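Local coordinates for ribosome-inactivating protein (Lychnis chalcedonica, PDB 2G5X) that is a plant ribosome-inactivating protein, a single chain whose mixed beta sheet packs against a largely helical body, at residues 57-61 with 72-76; 84-88 with 99-103; 122-126 with 158-162. All coordinates share one frame; numbering follows the deposited sequence.

Contact 1 of 3, residues 57-61 with 72-76; sequences NTITL and GFQDR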
ATOM      1  N   ASN A  57      16.452   1.506   9.186  1.00 12.15           N
ATOM      2  CA  ASN A  57      16.180   0.239   8.506  1.00 11.27           C
ATOM      3  C   ASN A  57      15.144   0.524   7.419  1.00 10.92           C
ATOM      4  O   ASN A  57      14.243   1.346   7.608  1.00 10.62           O
ATOM      5  CB  ASN A  57      15.635  -0.816   9.479  1.00 10.25           C
ATOM      6  CG  ASN A  57      16.683  -1.300  10.475  1.00 11.02           C
ATOM      7  OD1 ASN A  57      17.888  -1.133  10.266  1.00 13.00           O
ATOM      8  ND2 ASN A  57      16.225  -1.917  11.557  1.00 10.55           N
ATOM      9  N   THR A  58      15.260  -0.172   6.293  1.00  9.41           N
ATOM     10  CA  THR A  58      14.359   0.051   5.170  1.00  8.22           C
ATOM     11  C   THR A  58      13.707  -1.207   4.607  1.00  8.58           C
ATOM     12  O   THR A  58      14.358  -2.239   4.447  1.00  9.49           O
ATOM     13  CB  THR A  58      15.116   0.747   4.008  1.00  9.62           C
ATOM     14  OG1 THR A  58      15.653   1.995   4.468  1.00 12.02           O
ATOM     15  CG2 THR A  58      14.189   1.004   2.829  1.00  8.23           C
ATOM     16  N   ILE A  59      12.409  -1.109   4.329  1.00  7.47           N
ATOM     17  CA  ILE A  59      11.652  -2.192   3.708  1.00  5.94           C
ATOM     18  C   ILE A  59      11.051  -1.596   2.437  1.00  8.00           C
ATOM     19  O   ILE A  59      10.453  -0.519   2.476  1.00  8.69           O
ATOM     20  CB  ILE A  59      10.511  -2.715   4.611  0.50  2.61           C
ATOM     21  CG1 ILE A  59      11.097  -3.530   5.767  0.50  2.14           C
ATOM     22  CG2 ILE A  59       9.552  -3.583   3.791  0.50  2.75           C
ATOM     23  CD1 ILE A  59      10.051  -4.112   6.710  1.00  7.56           C
ATOM     24  N   THR A  60      11.231  -2.281   1.312  1.00  7.51           N
ATOM     25  CA  THR A  60      10.707  -1.796   0.035  1.00  7.32           C
ATOM     26  C   THR A  60       9.476  -2.596  -0.390  1.00  7.05           C
ATOM     27  O   THR A  60       9.552  -3.806  -0.581  1.00  7.85           O
ATOM     28  CB  THR A  60      11.785  -1.892  -1.076  1.00  6.80           C
ATOM     29  OG1 THR A  60      12.950  -1.158  -0.673  1.00  8.71           O
ATOM     30  CG2 THR A  60      11.260  -1.316  -2.391  1.00  8.64           C
ATOM     31  N   LEU A  61       8.345  -1.907  -0.527  1.00  6.62           N
ATOM     32  CA  LEU A  61       7.092  -2.540  -0.933  1.00  6.26           C
ATOM     33  C   LEU A  61       6.954  -2.533  -2.451  1.00  6.62           C
ATOM     34  O   LEU A  61       7.402  -1.599  -3.112  1.00  7.64           O
ATOM     35  CB  LEU A  61       5.898  -1.781  -0.345  1.00  6.05           C
ATOM     36  CG  LEU A  61       5.831  -1.553   1.166  1.00  5.77           C
ATOM     37  CD1 LEU A  61       4.619  -0.682   1.495  1.00  9.38           C
ATOM     38  CD2 LEU A  61       5.737  -2.886   1.878  1.00  8.62           C
ATOM     39  N   GLY A  72       4.347  -8.045  -2.439  1.00  6.11           N
ATOM     40  CA  GLY A  72       5.449  -8.500  -1.605  1.00  7.56           C
ATOM     41  C   GLY A  72       6.343  -7.362  -1.146  1.00  5.94           C
ATOM     42  O   GLY A  72       6.009  -6.192  -1.344  1.00  6.66           O
ATOM     43  N   PHE A  73       7.480  -7.697  -0.539  1.00  6.14           N
ATOM     44  CA  PHE A  73       8.417  -6.683  -0.058  1.00  5.84           C
ATOM     45  C   PHE A  73       9.857  -7.197   0.023  1.00  5.82           C
ATOM     46  O   PHE A  73      10.106  -8.403  -0.003  1.00  6.95           O
ATOM     47  CB  PHE A  73       7.990  -6.169   1.323  1.00  5.73           C
ATOM     48  CG  PHE A  73       8.084  -7.202   2.417  1.00  6.28           C
ATOM     49  CD1 PHE A  73       7.013  -8.046   2.690  1.00  7.80           C
ATOM     50  CD2 PHE A  73       9.255  -7.343   3.158  1.00  6.16           C
ATOM     51  CE1 PHE A  73       7.105  -9.018   3.686  1.00  8.43           C
ATOM     52  CE2 PHE A  73       9.361  -8.311   4.156  1.00  7.92           C
ATOM     53  CZ  PHE A  73       8.283  -9.152   4.421  1.00  7.66           C
ATOM     54  N   GLN A  74      10.797  -6.263   0.131  1.00  5.99           N
ATOM     55  CA  GLN A  74      12.220  -6.581   0.217  1.00  5.96           C
ATOM     56  C   GLN A  74      12.848  -6.041   1.505  1.00  6.29           C
ATOM     57  O   GLN A  74      12.634  -4.885   1.863  1.00  7.53           O
ATOM     58  CB  GLN A  74      12.946  -5.980  -0.997  1.00  6.46           C
ATOM     59  CG  GLN A  74      14.459  -5.869  -0.865  1.00  7.90           C
ATOM     60  CD  GLN A  74      15.061  -5.020  -1.974  1.00  8.54           C
ATOM     61  OE1 GLN A  74      15.285  -5.496  -3.088  1.00  9.73           O
ATOM     62  NE2 GLN A  74      15.306  -3.750  -1.675  1.00  8.96           N
ATOM     63  N   ASP A  75      13.601  -6.887   2.208  1.00  7.37           N
ATOM     64  CA  ASP A  75      14.298  -6.468   3.428  1.00  7.30           C
ATOM     65  C   ASP A  75      15.705  -7.077   3.389  1.00  8.15           C
ATOM     66  O   ASP A  75      16.197  -7.388   2.304  1.00  7.72           O
ATOM     67  CB  ASP A  75      13.513  -6.882   4.693  1.00  6.26           C
ATOM     68  CG  ASP A  75      13.506  -8.378   4.940  1.00  8.03           C
ATOM     69  OD1 ASP A  75      13.526  -9.156   3.969  1.00  6.86           O
ATOM     70  OD2 ASP A  75      13.453  -8.775   6.125  1.00  9.03           O
ATOM     71  N   ARG A  76      16.368  -7.231   4.536  1.00  8.67           N
ATOM     72  CA  ARG A  76      17.719  -7.807   4.539  1.00 10.12           C
ATOM     73  C   ARG A  76      17.843  -9.099   5.338  1.00 11.19           C
ATOM     74  O   ARG A  76      17.317  -9.207   6.441  1.00 10.63           O
ATOM     75  CB  ARG A  76      18.740  -6.792   5.066  1.00 13.32           C
ATOM     76  CG  ARG A  76      19.112  -5.713   4.060  1.00 15.86           C
ATOM     77  CD  ARG A  76      20.225  -4.806   4.572  1.00 19.26           C
ATOM     78  NE  ARG A  76      20.543  -3.756   3.604  1.00 19.24           N
ATOM     79  CZ  ARG A  76      21.364  -3.900   2.569  1.00 15.46           C
ATOM     80  NH1 ARG A  76      21.979  -5.054   2.350  1.00 18.26           N
ATOM     81  NH2 ARG A  76      21.554  -2.887   1.735  1.00 17.86           N
TER
HETATM   82  O   HOH W   1      14.960  -2.267   0.789  1.00 13.87           O

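Contact 2 of 3, residues 84-88 with 99-103; sequences RANFF and YKSIF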
ATOM      1  N   ARG A  84      16.924  -9.251   0.249  1.00  8.23           N
ATOM      2  CA  ARG A  84      16.146 -10.408  -0.203  1.00  7.48           C
ATOM      3  C   ARG A  84      14.722 -10.048  -0.631  1.00  7.07           C
ATOM      4  O   ARG A  84      14.043  -9.261   0.031  1.00  6.47           O
ATOM      5  CB  ARG A  84      16.092 -11.474   0.905  1.00  8.24           C
ATOM      6  CG  ARG A  84      15.386 -11.019   2.177  1.00  9.13           C
ATOM      7  CD  ARG A  84      15.410 -12.075   3.283  1.00  8.15           C
ATOM      8  NE  ARG A  84      14.795 -11.548   4.499  1.00  8.23           N
ATOM      9  CZ  ARG A  84      14.857 -12.122   5.697  1.00 10.04           C
ATOM     10  NH1 ARG A  84      15.513 -13.265   5.861  1.00 10.81           N
ATOM     11  NH2 ARG A  84      14.275 -11.537   6.737  1.00  9.68           N
ATOM     12  N   ALA A  85      14.280 -10.638  -1.739  1.00  7.08           N
ATOM     13  CA  ALA A  85      12.938 -10.394  -2.272  1.00  7.57           C
ATOM     14  C   ALA A  85      11.947 -11.421  -1.735  1.00  6.89           C
ATOM     15  O   ALA A  85      12.141 -12.623  -1.907  1.00  7.37           O
ATOM     16  CB  ALA A  85      12.965 -10.451  -3.799  1.00  5.91           C
ATOM     17  N   ASN A  86      10.877 -10.940  -1.103  1.00  7.23           N
ATOM     18  CA  ASN A  86       9.851 -11.808  -0.518  1.00  7.13           C
ATOM     19  C   ASN A  86       8.488 -11.604  -1.187  1.00  7.02           C
ATOM     20  O   ASN A  86       7.931 -10.508  -1.140  1.00  8.65           O
ATOM     21  CB  ASN A  86       9.704 -11.508   0.979  1.00  7.35           C
ATOM     22  CG  ASN A  86      11.036 -11.448   1.704  1.00  6.74           C
ATOM     23  OD1 ASN A  86      11.648 -12.475   1.992  1.00  6.44           O
ATOM     24  ND2 ASN A  86      11.494 -10.232   1.996  1.00  6.20           N
ATOM     25  N   PHE A  87       7.943 -12.655  -1.794  1.00  6.66           N
ATOM     26  CA  PHE A  87       6.636 -12.557  -2.446  1.00  5.18           C
ATOM     27  C   PHE A  87       5.552 -13.311  -1.684  1.00  5.48           C
ATOM     28  O   PHE A  87       5.822 -14.344  -1.071  1.00  6.88           O
ATOM     29  CB  PHE A  87       6.695 -13.119  -3.868  1.00  4.65           C
ATOM     30  CG  PHE A  87       7.519 -12.298  -4.808  1.00  6.13           C
ATOM     31  CD1 PHE A  87       8.775 -12.733  -5.219  1.00  6.91           C
ATOM     32  CD2 PHE A  87       7.043 -11.075  -5.269  1.00  7.37           C
ATOM     33  CE1 PHE A  87       9.551 -11.954  -6.082  1.00  8.29           C
ATOM     34  CE2 PHE A  87       7.808 -10.291  -6.130  1.00  7.41           C
ATOM     35  CZ  PHE A  87       9.066 -10.732  -6.537  1.00  7.45           C
ATOM     36  N   PHE A  88       4.326 -12.792  -1.721  1.00  6.01           N
ATOM     37  CA  PHE A  88       3.214 -13.463  -1.057  1.00  6.61           C
ATOM     38  C   PHE A  88       3.077 -14.840  -1.710  1.00  7.89           C
ATOM     39  O   PHE A  88       3.437 -15.020  -2.873  1.00  7.76           O
ATOM     40  CB  PHE A  88       1.919 -12.650  -1.208  1.00  6.90           C
ATOM     41  CG  PHE A  88       1.848 -11.449  -0.300  1.00  7.03           C
ATOM     42  CD1 PHE A  88       1.633 -10.174  -0.818  1.00  7.19           C
ATOM     43  CD2 PHE A  88       1.999 -11.595   1.078  1.00  7.97           C
ATOM     44  CE1 PHE A  88       1.569  -9.061   0.023  1.00  9.19           C
ATOM     45  CE2 PHE A  88       1.937 -10.490   1.927  1.00  7.31           C
ATOM     46  CZ  PHE A  88       1.722  -9.221   1.399  1.00 10.29           C
ATOM     47  N   TYR A  99      12.148 -11.762 -10.077  1.00 11.01           N
ATOM     48  CA  TYR A  99      12.348 -10.982  -8.859  1.00 11.84           C
ATOM     49  C   TYR A  99      13.277  -9.786  -9.058  1.00 12.72           C
ATOM     50  O   TYR A  99      13.070  -8.723  -8.468  1.00 11.70           O
ATOM     51  CB  TYR A  99      12.883 -11.886  -7.735  1.00 11.85           C
ATOM     52  CG  TYR A  99      14.373 -12.159  -7.790  1.00 12.22           C
ATOM     53  CD1 TYR A  99      15.280 -11.345  -7.104  1.00 12.71           C
ATOM     54  CD2 TYR A  99      14.879 -13.213  -8.545  1.00 13.41           C
ATOM     55  CE1 TYR A  99      16.653 -11.577  -7.171  1.00 13.52           C
ATOM     56  CE2 TYR A  99      16.248 -13.454  -8.622  1.00 13.53           C
ATOM     57  CZ  TYR A  99      17.128 -12.634  -7.934  1.00 15.29           C
ATOM     58  OH  TYR A  99      18.482 -12.868  -8.018  1.00 17.06           O
ATOM     59  N   LYS A 100      14.288  -9.957  -9.904  1.00 13.21           N
ATOM     60  CA  LYS A 100      15.259  -8.902 -10.169  1.00 14.51           C
ATOM     61  C   LYS A 100      14.686  -7.776 -11.028  1.00 14.11           C
ATOM     62  O   LYS A 100      15.163  -6.640 -10.969  1.00 14.33           O
ATOM     63  CB  LYS A 100      16.496  -9.503 -10.848  1.00 16.68           C
ATOM     64  CG  LYS A 100      17.704  -8.586 -10.894  1.00 19.42           C
ATOM     65  CD  LYS A 100      18.213  -8.262  -9.499  1.00 21.08           C
ATOM     66  CE  LYS A 100      19.528  -7.500  -9.554  1.00 22.26           C
ATOM     67  NZ  LYS A 100      20.007  -7.115  -8.199  1.00 22.78           N
ATOM     68  N   SER A 101      13.672  -8.095 -11.827  1.00 13.73           N
ATOM     69  CA  SER A 101      13.030  -7.104 -12.690  1.00 13.71           C
ATOM     70  C   SER A 101      12.033  -6.276 -11.893  1.00 13.66           C
ATOM     71  O   SER A 101      11.662  -5.174 -12.293  1.00 16.07           O
ATOM     72  CB  SER A 101      12.301  -7.794 -13.846  0.50 14.42           C
ATOM     73  OG  SER A 101      11.016  -8.230 -13.449  0.50 17.64           O
ATOM     74  N   ILE A 102      11.596  -6.824 -10.764  1.00 11.81           N
ATOM     75  CA  ILE A 102      10.642  -6.149  -9.893  1.00 11.78           C
ATOM     76  C   ILE A 102      11.400  -5.394  -8.805  1.00 11.43           C
ATOM     77  O   ILE A 102      11.250  -4.181  -8.661  1.00 10.75           O
ATOM     78  CB  ILE A 102       9.683  -7.167  -9.252  1.00 11.02           C
ATOM     79  CG1 ILE A 102       8.865  -7.852 -10.352  1.00 13.01           C
ATOM     80  CG2 ILE A 102       8.785  -6.474  -8.236  1.00 11.78           C
ATOM     81  CD1 ILE A 102       8.001  -8.994  -9.868  1.00 13.36           C
ATOM     82  N   PHE A 103      12.209  -6.121  -8.041  1.00 11.27           N
ATOM     83  CA  PHE A 103      13.023  -5.518  -6.987  1.00 10.78           C
ATOM     84  C   PHE A 103      14.408  -5.273  -7.570  1.00 12.33           C
ATOM     85  O   PHE A 103      15.302  -6.115  -7.478  1.00 11.18           O
ATOM     86  CB  PHE A 103      13.110  -6.445  -5.774  1.00  9.96           C
ATOM     87  CG  PHE A 103      11.836  -6.525  -4.981  1.00  8.51           C
ATOM     88  CD1 PHE A 103      11.385  -5.426  -4.251  1.00 10.40           C
ATOM     89  CD2 PHE A 103      11.084  -7.692  -4.964  1.00  9.68           C
ATOM     90  CE1 PHE A 103      10.203  -5.493  -3.516  1.00 10.96           C
ATOM     91  CE2 PHE A 103       9.898  -7.768  -4.229  1.00 11.15           C
ATOM     92  CZ  PHE A 103       9.458  -6.665  -3.505  1.00 10.51           C
TER

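Contact 3 of 3, residues 122-126 with 158-162; sequences LQNKA and AKFAL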
ATOM      1  N   LEU A 122      -5.010 -12.262   4.482  1.00  8.51           N
ATOM      2  CA  LEU A 122      -4.262 -11.350   5.340  1.00  7.40           C
ATOM      3  C   LEU A 122      -4.945 -11.207   6.697  1.00  7.81           C
ATOM      4  O   LEU A 122      -4.285 -11.246   7.736  1.00  6.75           O
ATOM      5  CB  LEU A 122      -4.119  -9.974   4.680  1.00  6.24           C
ATOM      6  CG  LEU A 122      -3.125  -9.889   3.516  1.00  7.52           C
ATOM      7  CD1 LEU A 122      -3.195  -8.500   2.891  1.00  7.62           C
ATOM      8  CD2 LEU A 122      -1.707 -10.175   4.016  1.00  9.04           C
ATOM      9  N   GLN A 123      -6.266 -11.049   6.688  1.00  6.46           N
ATOM     10  CA  GLN A 123      -7.011 -10.911   7.935  1.00  7.85           C
ATOM     11  C   GLN A 123      -7.006 -12.223   8.725  1.00  7.71           C
ATOM     12  O   GLN A 123      -6.941 -12.207   9.956  1.00  7.82           O
ATOM     13  CB  GLN A 123      -8.448 -10.454   7.652  1.00  8.06           C
ATOM     14  CG  GLN A 123      -8.531  -9.064   7.019  1.00  9.61           C
ATOM     15  CD  GLN A 123      -9.935  -8.686   6.571  1.00 10.62           C
ATOM     16  OE1 GLN A 123     -10.684  -8.027   7.297  1.00 10.91           O
ATOM     17  NE2 GLN A 123     -10.299  -9.107   5.366  1.00 11.03           N
ATOM     18  N   ASN A 124      -7.066 -13.354   8.024  1.00  7.29           N
ATOM     19  CA  ASN A 124      -7.049 -14.650   8.697  1.00  9.50           C
ATOM     20  C   ASN A 124      -5.713 -14.885   9.405  1.00  9.55           C
ATOM     21  O   ASN A 124      -5.677 -15.379  10.532  1.00  9.46           O
ATOM     22  CB  ASN A 124      -7.313 -15.790   7.704  1.00 11.81           C
ATOM     23  CG  ASN A 124      -8.763 -15.844   7.242  1.00 14.31           C
ATOM     24  OD1 ASN A 124      -9.680 -15.545   8.006  1.00 17.66           O
ATOM     25  ND2 ASN A 124      -8.975 -16.249   5.994  1.00 18.24           N
ATOM     26  N   LYS A 125      -4.615 -14.522   8.747  1.00  9.76           N
ATOM     27  CA  LYS A 125      -3.286 -14.698   9.332  1.00 10.39           C
ATOM     28  C   LYS A 125      -3.012 -13.709  10.462  1.00 10.28           C
ATOM     29  O   LYS A 125      -2.415 -14.068  11.480  1.00 12.63           O
ATOM     30  CB  LYS A 125      -2.201 -14.546   8.257  1.00 12.70           C
ATOM     31  CG  LYS A 125      -1.696 -15.861   7.673  1.00 17.18           C
ATOM     32  CD  LYS A 125      -2.820 -16.687   7.093  1.00 17.06           C
ATOM     33  CE  LYS A 125      -2.299 -18.009   6.551  1.00 18.76           C
ATOM     34  NZ  LYS A 125      -3.404 -18.836   6.011  1.00 18.63           N
ATOM     35  N   ALA A 126      -3.438 -12.463  10.277  1.00  8.44           N
ATOM     36  CA  ALA A 126      -3.226 -11.422  11.277  1.00  9.68           C
ATOM     37  C   ALA A 126      -4.127 -11.607  12.491  1.00 10.49           C
ATOM     38  O   ALA A 126      -3.795 -11.170  13.596  1.00 10.66           O
ATOM     39  CB  ALA A 126      -3.475 -10.052  10.657  1.00  9.57           C
ATOM     40  N   ALA A 158       1.432 -10.606   7.932  1.00  6.25           N
ATOM     41  CA  ALA A 158       0.074 -10.178   7.589  1.00  7.39           C
ATOM     42  C   ALA A 158      -0.307  -8.834   8.210  1.00  7.92           C
ATOM     43  O   ALA A 158      -0.933  -7.998   7.557  1.00  7.63           O
ATOM     44  CB  ALA A 158      -0.932 -11.247   8.011  1.00  7.35           C
ATOM     45  N   LYS A 159       0.067  -8.628   9.470  1.00  8.16           N
ATOM     46  CA  LYS A 159      -0.252  -7.383  10.159  1.00  8.13           C
ATOM     47  C   LYS A 159       0.478  -6.210   9.518  1.00  7.41           C
ATOM     48  O   LYS A 159      -0.116  -5.159   9.273  1.00  5.73           O
ATOM     49  CB  LYS A 159       0.123  -7.496  11.637  1.00 11.75           C
ATOM     50  CG  LYS A 159      -0.785  -8.400  12.441  1.00 18.91           C
ATOM     51  CD  LYS A 159      -0.739  -8.022  13.913  1.00 22.16           C
ATOM     52  CE  LYS A 159      -0.903  -6.530  14.116  1.00 23.66           C
ATOM     53  NZ  LYS A 159      -1.225  -6.233  15.540  1.00 27.37           N
ATOM     54  N   PHE A 160       1.765  -6.401   9.241  1.00  6.30           N
ATOM     55  CA  PHE A 160       2.579  -5.368   8.609  1.00  5.27           C
ATOM     56  C   PHE A 160       1.990  -5.006   7.243  1.00  6.33           C
ATOM     57  O   PHE A 160       1.896  -3.832   6.885  1.00  5.88           O
ATOM     58  CB  PHE A 160       4.021  -5.868   8.438  1.00  6.90           C
ATOM     59  CG  PHE A 160       4.867  -4.991   7.556  1.00  6.27           C
ATOM     60  CD1 PHE A 160       5.198  -3.701   7.946  1.00  7.23           C
ATOM     61  CD2 PHE A 160       5.314  -5.453   6.321  1.00  7.01           C
ATOM     62  CE1 PHE A 160       5.961  -2.876   7.119  1.00  8.52           C
ATOM     63  CE2 PHE A 160       6.078  -4.633   5.484  1.00  8.37           C
ATOM     64  CZ  PHE A 160       6.400  -3.344   5.886  1.00  6.53           C
ATOM     65  N   ALA A 161       1.591  -6.021   6.486  1.00  5.53           N
ATOM     66  CA  ALA A 161       1.016  -5.806   5.158  1.00  5.19           C
ATOM     67  C   ALA A 161      -0.310  -5.041   5.195  1.00  5.45           C
ATOM     68  O   ALA A 161      -0.524  -4.123   4.410  1.00  4.77           O
ATOM     69  CB  ALA A 161       0.820  -7.147   4.456  1.00  5.39           C
ATOM     70  N   LEU A 162      -1.202  -5.423   6.105  1.00  6.41           N
ATOM     71  CA  LEU A 162      -2.497  -4.758   6.207  1.00  6.33           C
ATOM     72  C   LEU A 162      -2.378  -3.291   6.601  1.00  5.90           C
ATOM     73  O   LEU A 162      -3.086  -2.442   6.061  1.00  5.31           O
ATOM     74  CB  LEU A 162      -3.392  -5.499   7.204  1.00  6.45           C
ATOM     75  CG  LEU A 162      -4.000  -6.805   6.694  1.00  9.09           C
ATOM     76  CD1 LEU A 162      -4.651  -7.555   7.845  1.00  9.38           C
ATOM     77  CD2 LEU A 162      -5.018  -6.502   5.600  1.00  9.99           C
TER

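Contact 1 of 3, residues 57-61 with 72-76
Thr60 and Gln74 form the hydrogen-bonded pair of an antiparallel beta hairpin made by strands 58-64 and 69-76. Thr60 N reaches Gln74 O at 3.0 Å, nearly straight and in the carbonyl plane. The return bond, Gln74 N to Thr60 O at 2.8 Å, is more bent (151° at the hydrogen), and its donor is tilted from the plane of the carbonyl. The tight face holds Ile59, Leu61 and Phe73. Phe73 CG stands between its own N and carbonyl carbon (chi1 67°), which brings the ring to the Ile59 side, where Ile59 CG2 lies 3.8 Å from Phe73 CD2; Leu61 CD2 meets Phe73 CB at 4.0 Å. Phe160 of helix 154-173 covers Ile59 and Leu61. The other face is looser and polar: Thr60 and Gln74 are buried, their side chains side by side with Thr60 OG1 and Gln74 NE2 3.6 Å apart, yet a single water bridges them, donating to Thr60 OG1 at 2.7 Å and accepting from Gln74 NE2 at 2.9 Å. Thr60 OG1 is also hydrogen-bonded to Asn49 OD1 on the next strand. The chemistry thus implies a two-sided sheet, hydrocarbon facing helix 154-173 and a polar, water-bridged pair on the reverse.

Contact 2 of 3, residues 84-88 with 99-103
Ala85 and Tyr99 mark the nearest backbone approach, 6.6 Å between their CA atoms, and no hydrogen bond crosses from strand 84-87 to the short helix 99-102, so the contact rests on side chains. Phe87 is central to it. Its outer ring atoms reach in among three residues of the other segment: Tyr99 CB meets the ring edge-on, 3.7 Å from Phe87 CE1; the Ile102 side chain points back against that of Phe87, with Ile102 CD1 3.9 Å from Phe87 CZ; and Phe103 CE2 comes within 3.8 Å of Phe87 CE2. The two phenylalanine rings slide past each other obliquely, with centroids 5.6 Å apart and planes inclined at 46°. Ala85, two residues earlier on the strand, touches two aromatic side chains with its methyl, Ala85 CB lying 3.5 Å from Phe103 CD2 and 4.1 Å from Tyr99 CD1. Tyr99 touches Phe87 through its CB, while chi1 of 81° places CG between N and the carbonyl carbon and carries the ring past Ala85. Phe103 is the first residue to leave helical angles, yet its N still bonds to Tyr99 O at 2.8 Å, closing the last helical turn. Around this apolar cluster, Leu109 of strand 108-109 touches both Phe87 and Tyr99, Ala62 of strand 58-64 meets Ile102 and Phe103, and Gln74 of strand 69-76 packs on Phe103; the little helix therefore lies across one face of the sheet, over several of its strands.

Contact 3 of 3, residues 122-126 with 158-162
Leu122 and Leu162 provide the main apolar pairing, their side chains sliding past each other in opposite directions. Leu162 CD2 approaches Leu122 CB at 3.7 Å and lies similarly near Leu122 CD1, while the other branch, Leu162 CD1, turns toward the end of the 122-126 segment and meets Ala126 CB at 3.9 Å. The second branch of Leu122, CD2, reaches Ala161 CB at 4.0 Å. This is helix-helix packing within the helical body of the ribosome-inactivating fold: helix 119-126 runs against the long helix 154-173 with a local axis separation of 8.7 Å and an angle of 133° between their chain directions. Small residues permit the close approach. Ala158 CB sits 3.4 Å from Leu122 O and 3.5 Å from Lys125 CB, so this methyl packs on the backbone as well as on side chains, and Ala126 CB lies 3.9 Å from it. No hydrogen bond joins the two segments. Leu122 O instead accepts Ala126 N within its own helix. The lysines contribute only hydrocarbon here: Lys159 CG rests 3.6 Å from Ala126 CB, while the chain of Lys125, bent at chi2, carries its ammonium away from the interface to a salt bridge with Asp121.

How the contacts relate
The three contacts follow one another in series along the chain, each closing before the next opens. Contacts 1 and 2, with centres about 10 Å apart, share the mixed sheet, where strands 69-76 and 83-87 are neighbours; a salt bridge from Asp75 to Arg84 joins them, and Phe103 reaches the backbone of Thr60. Contact 3 lies in the helical body, its centre about 16 Å from that of contact 1 and about 19 Å from that of contact 2. Phe160 links it to Ile59 and Leu61, and Phe88 links it to Ala161 and Leu122. The sheet is thus sandwiched locally between helix 99-102 and the long helix 154-173, uniting sheet and helices in one compact unit.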